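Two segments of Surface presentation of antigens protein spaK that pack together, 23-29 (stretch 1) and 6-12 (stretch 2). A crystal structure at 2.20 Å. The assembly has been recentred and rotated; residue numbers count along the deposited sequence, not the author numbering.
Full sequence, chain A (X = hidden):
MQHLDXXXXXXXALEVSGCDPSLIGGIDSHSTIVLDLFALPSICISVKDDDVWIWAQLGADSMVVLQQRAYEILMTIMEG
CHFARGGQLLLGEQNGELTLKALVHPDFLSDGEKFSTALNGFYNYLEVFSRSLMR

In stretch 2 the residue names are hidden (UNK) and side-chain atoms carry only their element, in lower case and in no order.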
# COMPACT_ATOMS: atom_id res chain seq x y z
N LEU A 23 37.63 12.55 -6.77
CA LEU A 23 36.72 11.63 -6.03
C LEU A 23 36.19 10.45 -6.85
O LEU A 23 35.68 9.46 -6.29
CB LEU A 23 35.51 12.40 -5.49
CG LEU A 23 35.84 13.52 -4.51
CD1 LEU A 23 34.58 14.14 -3.97
CD2 LEU A 23 36.71 13.00 -3.35
N ILE A 24 36.33 10.57 -8.17
CA ILE A 24 35.85 9.61 -9.12
C ILE A 24 36.84 8.44 -9.29
O ILE A 24 37.94 8.61 -9.82
CB ILE A 24 35.59 10.30 -10.49
CG1 ILE A 24 34.59 11.45 -10.34
CG2 ILE A 24 35.07 9.29 -11.53
CD1 ILE A 24 34.45 12.32 -11.60
N GLY A 25 36.43 7.25 -8.84
CA GLY A 25 37.26 6.06 -8.95
C GLY A 25 37.14 5.37 -10.30
O GLY A 25 36.82 6.00 -11.32
N GLY A 26 37.40 4.07 -10.30
CA GLY A 26 37.25 3.25 -11.49
C GLY A 26 35.78 3.02 -11.81
O GLY A 26 35.08 2.33 -11.07
N ILE A 27 35.31 3.66 -12.88
CA ILE A 27 33.97 3.40 -13.43
C ILE A 27 34.20 3.20 -14.92
O ILE A 27 34.95 3.96 -15.56
CB ILE A 27 32.98 4.55 -13.14
CG1 ILE A 27 33.47 5.87 -13.74
CG2 ILE A 27 32.78 4.69 -11.62
CD1 ILE A 27 32.50 7.02 -13.60
N ASP A 28 33.58 2.15 -15.47
CA ASP A 28 33.88 1.67 -16.84
C ASP A 28 33.70 0.16 -16.98
O ASP A 28 33.90 -0.37 -18.06
CB ASP A 28 35.29 2.06 -17.33
CG ASP A 28 36.43 1.50 -16.45
OD1 ASP A 28 36.16 0.87 -15.38
OD2 ASP A 28 37.61 1.70 -16.83
N SER A 29 33.33 -0.52 -15.90
CA SER A 29 33.10 -1.96 -15.93
C SER A 29 31.67 -2.31 -16.33
O SER A 29 31.31 -3.48 -16.37
CB SER A 29 33.43 -2.59 -14.57
OG SER A 29 34.82 -2.43 -14.25
N UNK A 6 27.74 5.27 -20.36
CA UNK A 6 27.20 5.81 -19.11
C UNK A 6 28.29 6.43 -18.19
O UNK A 6 28.09 7.49 -17.59
c UNK A 6 25.49 5.44 -17.24
c UNK A 6 27.08 3.60 -17.82
c UNK A 6 26.29 4.77 -18.37
c UNK A 6 24.58 6.54 -17.70
N UNK A 7 29.44 5.77 -18.09
CA UNK A 7 30.56 6.33 -17.34
C UNK A 7 30.91 7.73 -17.88
O UNK A 7 31.12 8.66 -17.10
c UNK A 7 31.79 5.41 -17.40
N UNK A 8 30.94 7.89 -19.19
CA UNK A 8 31.34 9.19 -19.73
C UNK A 8 30.27 10.24 -19.53
O UNK A 8 30.58 11.42 -19.29
o UNK A 8 34.96 8.25 -19.69
o UNK A 8 34.41 10.36 -20.12
c UNK A 8 34.28 9.12 -20.32
c UNK A 8 31.79 9.11 -21.19
c UNK A 8 33.24 8.60 -21.37
N UNK A 9 29.01 9.80 -19.58
CA UNK A 9 27.90 10.67 -19.26
C UNK A 9 27.96 11.16 -17.80
O UNK A 9 27.81 12.36 -17.53
c UNK A 9 24.09 10.08 -19.97
c UNK A 9 26.56 9.96 -19.52
c UNK A 9 25.38 10.89 -19.76
c UNK A 9 25.65 11.82 -20.93
N UNK A 10 28.18 10.22 -16.87
CA UNK A 10 28.25 10.52 -15.45
C UNK A 10 29.44 11.47 -15.17
O UNK A 10 29.31 12.46 -14.46
c UNK A 10 28.38 9.22 -14.63
c UNK A 10 28.80 9.49 -13.20
c UNK A 10 27.05 8.45 -14.65
N UNK A 11 30.60 11.15 -15.75
CA UNK A 11 31.81 11.94 -15.55
C UNK A 11 31.56 13.40 -16.00
O UNK A 11 31.87 14.38 -15.31
n UNK A 11 35.24 8.30 -16.55
c UNK A 11 35.96 8.98 -15.65
c UNK A 11 32.99 11.26 -16.28
n UNK A 11 36.12 10.31 -15.75
n UNK A 11 36.55 8.32 -14.65
c UNK A 11 34.28 11.99 -16.18
c UNK A 11 35.52 11.19 -16.77
N UNK A 12 30.92 13.53 -17.15
CA UNK A 12 30.62 14.83 -17.71
C UNK A 12 29.61 15.62 -16.88
O UNK A 12 29.80 16.82 -16.66
o UNK A 12 30.02 15.91 -19.72
c UNK A 12 30.10 14.65 -19.11
O HOH W 1 36.91 5.17 -14.41
O HOH W 2 38.40 7.82 -12.35

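Position 6 carries four side-chain carbons. The chain forks at the first carbon, and one arm is two carbons long. None of these atoms reaches stretch 1. The residue is Ile-6. Ile-6 O accepts a hydrogen bond from the N of position 10 at 2.8 Å, a helical step.

Position 7 has a single side-chain carbon, the CB, and the CA-to-CB bond points toward stretch 1. The CB of position 7 lies 3.9 Å from Ile-27 O, 4.1 Å from Ile-27 CG1 and 4.2 Å from Asp-28 N. One carbon and nothing more makes this Ala-7. The small side chain accompanies a close backbone approach: the CA atoms of Ala-7 and Asp-28 are 5.7 Å apart.

Position 8 has three carbons in a row, the third carrying two oxygens. Its CA-to-CB bond points away from stretch 1, and although the end comes nearer, it makes no contact there. The carboxylate on this chain identifies Glu-8.

Position 9 has four carbons, forked at the second. The side chain is buried but out of reach of stretch 1. It is Leu-9.

Position 10 has one carbon carrying two more, three in all. Its CA-to-CB bond points toward stretch 1. One of the outer carbons lies 4.5 Å from Ile-27 CD1, a loose apolar contact. This is Val-10, and that carbon is CG1.

Position 11 has three carbons, a nitrogen, then a carbon carrying two more nitrogens. The CA-to-CB bond runs sideways, but the end comes nearer to stretch 1. A terminal nitrogen of position 11 lies 3.6 Å from Ile-24 CG2 and 4.0 Å from Ile-27 CG1. The end group is a guanidinium, so the residue is Arg-11, and that nitrogen is NH2. Arg-11 NH1 forms a salt bridge with Glu-8 OE2 at 3.2 Å; the hydrogen bond within it is weak.

Position 12 has one carbon followed by one oxygen. It does not touch stretch 1. It is Ser-12. Ser-12 N donates to Glu-8 O at 3.0 Å, within the helix.

The contact joins a helix to a segment without regular structure and buries 258 Å² in total. No direct hydrogen bond crosses it. Ile-27 supplies the apolar part, packing against Ala-7 and Val-10. Arg-11 extends the contact to Ile-24. Arg-11 NH2 is 4.1 Å from Gly-25 O, which lies at the guanidinium edge, and water helps to span this gap. Water 1 accepts from Arg-11 NH2 at 3.2 Å and from Ile-27 N at 2.7 Å, and donates to Gly-25 O at 3.2 Å. The polar link is therefore water-mediated, beside direct apolar packing.

Stretch 2, residues 6-12: IAELVRS
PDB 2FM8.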